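Local coordinates for protein fiber (Human adenovirus 26, PDB 6FJN) that forms the trimeric knob domain of the adenovirus fibre, through which the virion probably attaches to its receptor on the host cell, at residues 26-32 with 178-184; 1-5 with 98-102. One frame throughout, in Å; residues are numbered along the deposited sequence. Where two conformers were deposited one is given.

From the N terminus the chain supplies residues 1-5, then 26-32, then 98-102 and last 178-184, so contacts 1 and 2 cross: each loop opens before the other has closed. Contact 2 closes first, when the loop after strand 89-90 returns to strand 3-5; contact 1 closes at the C terminus, bringing the end of the chain back to strand 22-31. Strands 3-5 and 22-31 are antiparallel neighbours, linked by Leu28 N to Leu4 O at 2.8 Å. The second segments also meet: Tyr180 OH lies 2.7 Å from Phe101 O, probably a hydrogen bond. Together the contacts tie both chain ends and the 98-102 loop to one sheet.

Contact 1. Residues 26-32 with 178-184; sequences LTLTKCG and FSYLTQE
Strands 26-31 and 178-181, both extended, run broadly the same way, axes crossing at -50° and 9.1 Å apart at closest; Leu28 CA lies 8.8 Å from Ser179 CA. Phe178 (chi1 p) offers CZ to Leu26 CD1, at the ring edge, and to Leu28 CD2, each 4.3 Å away. Leucine (Leu26 t,p; Leu28 m,t), apolar and flexible, reaches across the intervening strand to the rings; Phe158 packs on Leu26 and Phe178, Val35 on Leu28 and Tyr180. Ser179, small and polar, belongs to the trimer interface, its OG hydrogen-bonded to Thr177 OG1 of a second subunit. Such geometry marks next-but-one strands in the knob's antiparallel β-sandwich, with 34-43 between. Tyr180 (chi1 p) sets its ring edge against Leu28, Tyr180 CE2 to Leu28 CD2 4.3 Å, its OH hydrogen-bonded to Phe101 O. At Thr182 the chain leaves the strand; CB points toward 26-32, and Thr182 OG1 lies 3.1 Å from Lys30 NZ and donates to Glu184 OE2 at 2.8 Å. Gln183 turns away, its OE1 hydrogen-bonded to Leu105 N. Lys30, Thr182 and Gln183 (covalently) have been seen binding an L-glutamate, absent as a ligand here; Glu184, joined to Gln183, is consistent with filling that place. Lys30 (t,p,t,t) brings NZ 2.7 Å from Glu184 OE2, a salt bridge; NZ also donates to Pro100 O and, at 2.7 Å, to Gly32 O (phi 66°, favoured by glycine).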
loop_
_atom_site.group_PDB
_atom_site.type_symbol
_atom_site.label_atom_id
_atom_site.label_comp_id
_atom_site.label_asym_id
_atom_site.label_seq_id
_atom_site.Cartn_x
_atom_site.Cartn_y
_atom_site.Cartn_z
ATOM N N LEU A 26 -5.909 14.139 3.166
ATOM C CA LEU A 26 -4.551 13.732 2.840
ATOM C C LEU A 26 -3.722 13.757 4.101
ATOM O O LEU A 26 -3.675 14.789 4.781
ATOM C CB LEU A 26 -3.923 14.631 1.758
ATOM C CG LEU A 26 -2.480 14.294 1.389
ATOM C CD1 LEU A 26 -2.356 12.933 0.786
ATOM C CD2 LEU A 26 -1.963 15.384 0.444
ATOM N N THR A 27 -3.006 12.659 4.358
ATOM C CA THR A 27 -2.096 12.554 5.476
ATOM C C THR A 27 -0.775 12.030 4.967
ATOM O O THR A 27 -0.744 10.995 4.272
ATOM C CB THR A 27 -2.681 11.575 6.516
ATOM O OG1 THR A 27 -3.989 11.998 6.904
ATOM C CG2 THR A 27 -1.843 11.478 7.777
ATOM N N LEU A 28 0.304 12.732 5.304
ATOM C CA LEU A 28 1.655 12.354 4.922
ATOM C C LEU A 28 2.425 12.128 6.218
ATOM O O LEU A 28 2.647 13.080 6.992
ATOM C CB LEU A 28 2.297 13.462 4.100
ATOM C CG LEU A 28 1.607 13.872 2.822
ATOM C CD1 LEU A 28 2.361 15.022 2.168
ATOM C CD2 LEU A 28 1.418 12.721 1.862
ATOM N N THR A 29 2.829 10.874 6.475
ATOM C CA THR A 29 3.538 10.536 7.690
ATOM C C THR A 29 4.977 10.168 7.347
ATOM O O THR A 29 5.210 9.249 6.533
ATOM C CB THR A 29 2.857 9.379 8.413
ATOM O OG1 THR A 29 1.511 9.772 8.763
ATOM C CG2 THR A 29 3.665 8.985 9.652
ATOM N N LYS A 30 5.918 10.878 7.913
ATOM C CA LYS A 30 7.321 10.645 7.648
ATOM C C LYS A 30 7.768 9.359 8.332
ATOM O O LYS A 30 7.701 9.223 9.558
ATOM C CB LYS A 30 8.087 11.846 8.178
ATOM C CG LYS A 30 9.573 11.829 8.166
ATOM C CD LYS A 30 10.068 11.772 6.772
ATOM C CE LYS A 30 11.540 12.253 6.781
ATOM N NZ LYS A 30 12.142 12.178 5.433
ATOM N N CYS A 31 8.296 8.423 7.513
ATOM C CA CYS A 31 8.893 7.191 7.937
ATOM C C CYS A 31 10.345 7.123 7.408
ATOM O O CYS A 31 10.609 6.407 6.417
ATOM C CB CYS A 31 8.088 5.999 7.446
ATOM S SG CYS A 31 6.374 5.964 8.021
ATOM N N GLY A 32 11.219 7.958 7.906
ATOM C CA GLY A 32 12.573 7.948 7.442
ATOM C C GLY A 32 12.675 8.378 6.020
ATOM O O GLY A 32 12.205 9.459 5.649
ATOM N N PHE A 178 -0.210 4.836 0.023
ATOM C CA PHE A 178 0.915 4.853 -0.903
ATOM C C PHE A 178 2.162 5.267 -0.176
ATOM O O PHE A 178 2.092 5.673 1.022
ATOM C CB PHE A 178 0.617 5.792 -2.084
ATOM C CG PHE A 178 0.422 7.231 -1.709
ATOM C CD1 PHE A 178 -0.789 7.689 -1.224
ATOM C CD2 PHE A 178 1.452 8.144 -1.866
ATOM C CE1 PHE A 178 -0.971 9.025 -0.907
ATOM C CE2 PHE A 178 1.285 9.484 -1.528
ATOM C CZ PHE A 178 0.044 9.925 -1.058
ATOM N N SER A 179 3.316 5.198 -0.810
ATOM C CA SER A 179 4.516 5.772 -0.236
ATOM C C SER A 179 5.367 6.367 -1.329
ATOM O O SER A 179 5.141 6.097 -2.535
ATOM C CB SER A 179 5.334 4.755 0.558
ATOM O OG SER A 179 6.024 3.857 -0.301
ATOM N N TYR A 180 6.339 7.187 -0.942
ATOM C CA TYR A 180 7.326 7.718 -1.872
ATOM C C TYR A 180 8.573 8.065 -1.162
ATOM O O TYR A 180 8.596 8.316 0.049
ATOM C CB TYR A 180 6.761 8.947 -2.662
ATOM C CG TYR A 180 6.336 10.101 -1.756
ATOM C CD1 TYR A 180 7.252 11.125 -1.443
ATOM C CD2 TYR A 180 5.061 10.206 -1.266
ATOM C CE1 TYR A 180 6.869 12.191 -0.667
ATOM C CE2 TYR A 180 4.664 11.289 -0.481
ATOM C CZ TYR A 180 5.577 12.282 -0.191
ATOM O OH TYR A 180 5.129 13.296 0.622
ATOM N N LEU A 181 9.664 8.101 -1.929
ATOM C CA LEU A 181 10.971 8.467 -1.419
ATOM C C LEU A 181 11.047 9.962 -1.198
ATOM O O LEU A 181 10.585 10.728 -2.006
ATOM C CB LEU A 181 12.062 8.054 -2.411
ATOM C CG LEU A 181 12.410 6.568 -2.457
ATOM C CD1 LEU A 181 11.295 5.565 -2.571
ATOM C CD2 LEU A 181 13.462 6.352 -3.554
ATOM N N THR A 182 11.659 10.346 -0.106
ATOM C CA THR A 182 11.725 11.766 0.246
ATOM C C THR A 182 13.053 12.424 -0.077
ATOM O O THR A 182 14.135 11.779 -0.134
ATOM C CB THR A 182 11.437 11.962 1.721
ATOM O OG1 THR A 182 12.433 11.245 2.463
ATOM C CG2 THR A 182 10.085 11.439 2.167
ATOM N N GLN A 183 12.985 13.755 -0.230
ATOM C CA GLN A 183 14.125 14.638 -0.229
ATOM C C GLN A 183 14.656 14.740 1.293
ATOM O O GLN A 183 13.870 14.468 2.233
ATOM C CB GLN A 183 13.636 16.039 -0.721
ATOM C CG GLN A 183 14.724 16.997 -1.150
ATOM C CD GLN A 183 15.350 16.679 -2.506
ATOM O OE1 GLN A 183 14.966 15.743 -3.190
ATOM N NE2 GLN A 183 16.398 17.462 -2.873
ATOM N N GLU A 184 15.830 15.278 1.545
ATOM C CA GLU A 184 16.177 15.687 2.930
ATOM C C GLU A 184 16.703 17.106 2.901
ATOM O O GLU A 184 16.664 17.873 3.898
ATOM C CB GLU A 184 17.190 14.708 3.575
ATOM C CG GLU A 184 16.680 13.266 3.751
ATOM C CD GLU A 184 15.337 13.187 4.468
ATOM O OE1 GLU A 184 15.214 13.814 5.558
ATOM O OE2 GLU A 184 14.384 12.580 3.905
ATOM O OXT GLU A 184 17.141 17.526 1.820
#

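Contact 2. Residues 1-5 with 98-102; sequences RRTLW and AVPFM
Residues 3-5 form a short extended strand, preceded by a loop at the N terminus, and face a 3-10 turn at 99-101. The turn is closed by Phe101 N to Ala98 O and Met102 N to Val99 O, both hydrogen bonds of 2.9 Å. Pro100, with phi held near -64°, fits such a turn, and the two segments come nearest at Leu4 and Phe101, whose CA atoms lie 8.0 Å apart. Both side chains start toward the other segment. Phe101 (chi1 m, chi2 79°) turns one ring face to Leu4 (m,t): Leu4 CG stands 3.9 Å from the ring centroid and only 9° off the ring normal, a CH-pi contact, and Leu4 CD1 reaches Phe101 CG at 3.8 Å. The same methyl, Leu4 CD1, touches Ala98 CB at 4.0 Å, where a small side chain allows close approach. The ring edge meets backbone polar atoms, as its weakly positive hydrogens permit: Arg1 O is 3.6 Å from Phe101 CZ, and Arg2 O is 3.6 Å from Phe101 CE2. Arg2 starts away from the turn, yet its long side chain folds back; in the conformer given, Arg2 NH1 lies 4.3 Å from Pro100 CB. Thr3 points away from the turn, and its OG1 is hydrogen-bonded to Thr29 OG1 of strand 22-31. From within the turn, Pro100 O accepts a hydrogen bond from Lys30 NZ, a residue of the L-glutamate site. The arrangement is loop-on-sheet packing in the fibre-knob β-sandwich: an aromatic residue of a long connection covers strand 3-5, beside that site.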
loop_
_atom_site.group_PDB
_atom_site.type_symbol
_atom_site.label_atom_id
_atom_site.label_comp_id
_atom_site.label_asym_id
_atom_site.label_seq_id
_atom_site.Cartn_x
_atom_site.Cartn_y
_atom_site.Cartn_z
ATOM N N ARG A 1 8.271 17.613 13.649
ATOM C CA ARG A 1 6.982 16.854 13.632
ATOM C C ARG A 1 6.817 16.003 12.365
ATOM O O ARG A 1 7.329 16.323 11.290
ATOM C CB ARG A 1 5.794 17.765 13.943
ATOM C CG ARG A 1 4.586 17.048 14.558
ATOM C CD ARG A 1 3.473 16.772 13.534
ATOM N NE ARG A 1 2.950 15.399 13.519
ATOM C CZ ARG A 1 2.464 14.703 14.548
ATOM N NH1 ARG A 1 2.314 15.238 15.750
ATOM N NH2 ARG A 1 2.042 13.452 14.329
ATOM N N ARG A 2 6.160 14.862 12.552
ATOM C CA ARG A 2 6.221 13.745 11.623
ATOM C C ARG A 2 4.984 13.516 10.798
ATOM O O ARG A 2 5.044 12.659 9.961
ATOM C CB ARG A 2 6.599 12.423 12.316
ATOM C CG ARG A 2 8.103 12.143 12.486
ATOM C CD ARG A 2 8.985 13.391 12.421
ATOM N NE ARG A 2 9.908 13.438 11.273
ATOM C CZ ARG A 2 10.772 14.439 11.070
ATOM N NH1 ARG A 2 11.607 14.447 10.029
ATOM N NH2 ARG A 2 10.808 15.446 11.921
ATOM N N THR A 3 3.914 14.295 10.945
ATOM C CA THR A 3 2.756 14.179 10.048
ATOM C C THR A 3 2.355 15.554 9.526
ATOM O O THR A 3 2.161 16.515 10.283
ATOM C CB THR A 3 1.566 13.372 10.654
ATOM O OG1 THR A 3 1.897 11.943 10.676
ATOM C CG2 THR A 3 0.325 13.568 9.878
ATOM N N LEU A 4 2.201 15.665 8.216
ATOM C CA LEU A 4 1.549 16.807 7.560
ATOM C C LEU A 4 0.192 16.331 7.098
ATOM O O LEU A 4 0.086 15.227 6.495
ATOM C CB LEU A 4 2.281 17.235 6.328
ATOM C CG LEU A 4 3.529 18.035 6.309
ATOM C CD1 LEU A 4 3.910 18.330 4.857
ATOM C CD2 LEU A 4 3.260 19.318 7.049
ATOM N N TRP A 5 -0.874 17.095 7.356
ATOM C CA TRP A 5 -2.169 16.631 6.927
ATOM C C TRP A 5 -3.141 17.761 6.709
ATOM O O TRP A 5 -2.901 18.941 7.041
ATOM C CB TRP A 5 -2.703 15.605 7.919
ATOM C CG TRP A 5 -3.148 16.053 9.272
ATOM C CD1 TRP A 5 -3.030 17.266 9.862
ATOM C CD2 TRP A 5 -3.834 15.207 10.191
ATOM N NE1 TRP A 5 -3.613 17.228 11.118
ATOM C CE2 TRP A 5 -4.090 15.961 11.337
ATOM C CE3 TRP A 5 -4.216 13.857 10.175
ATOM C CZ2 TRP A 5 -4.778 15.423 12.439
ATOM C CZ3 TRP A 5 -4.850 13.324 11.271
ATOM C CH2 TRP A 5 -5.152 14.100 12.364
ATOM N N ALA A 98 9.112 21.979 5.298
ATOM C CA ALA A 98 8.699 20.598 5.152
ATOM C C ALA A 98 9.473 19.843 4.062
ATOM O O ALA A 98 8.939 18.928 3.456
ATOM C CB ALA A 98 7.229 20.606 4.879
ATOM N N VAL A 99 10.743 20.216 3.840
ATOM C CA VAL A 99 11.551 19.567 2.835
ATOM C C VAL A 99 11.595 18.014 3.049
ATOM O O VAL A 99 11.543 17.289 2.108
ATOM C CB VAL A 99 12.932 20.220 2.678
ATOM C CG1 VAL A 99 13.769 19.442 1.673
ATOM C CG2 VAL A 99 12.753 21.635 2.155
ATOM N N PRO A 100 11.688 17.547 4.326
ATOM C CA PRO A 100 11.717 16.091 4.533
ATOM C C PRO A 100 10.465 15.338 4.115
ATOM O O PRO A 100 10.499 14.088 4.139
ATOM C CB PRO A 100 11.986 15.940 6.020
ATOM C CG PRO A 100 12.734 17.226 6.355
ATOM C CD PRO A 100 11.962 18.269 5.579
ATOM N N PHE A 101 9.392 16.039 3.782
ATOM C CA PHE A 101 8.159 15.424 3.242
ATOM C C PHE A 101 8.092 15.520 1.747
ATOM O O PHE A 101 7.160 14.993 1.156
ATOM C CB PHE A 101 6.925 16.094 3.828
ATOM C CG PHE A 101 6.747 15.851 5.296
ATOM C CD1 PHE A 101 7.470 16.543 6.236
ATOM C CD2 PHE A 101 5.858 14.879 5.750
ATOM C CE1 PHE A 101 7.319 16.298 7.593
ATOM C CE2 PHE A 101 5.712 14.650 7.092
ATOM C CZ PHE A 101 6.420 15.346 7.992
ATOM N N MET A 102 9.043 16.210 1.111
ATOM C CA MET A 102 8.925 16.449 -0.319
ATOM C C MET A 102 9.414 15.227 -1.101
ATOM O O MET A 102 10.292 14.487 -0.650
ATOM C CB MET A 102 9.729 17.674 -0.729
ATOM C CG MET A 102 9.144 18.951 -0.195
ATOM S SD MET A 102 7.471 19.294 -0.820
ATOM C CE MET A 102 6.428 18.865 0.583
#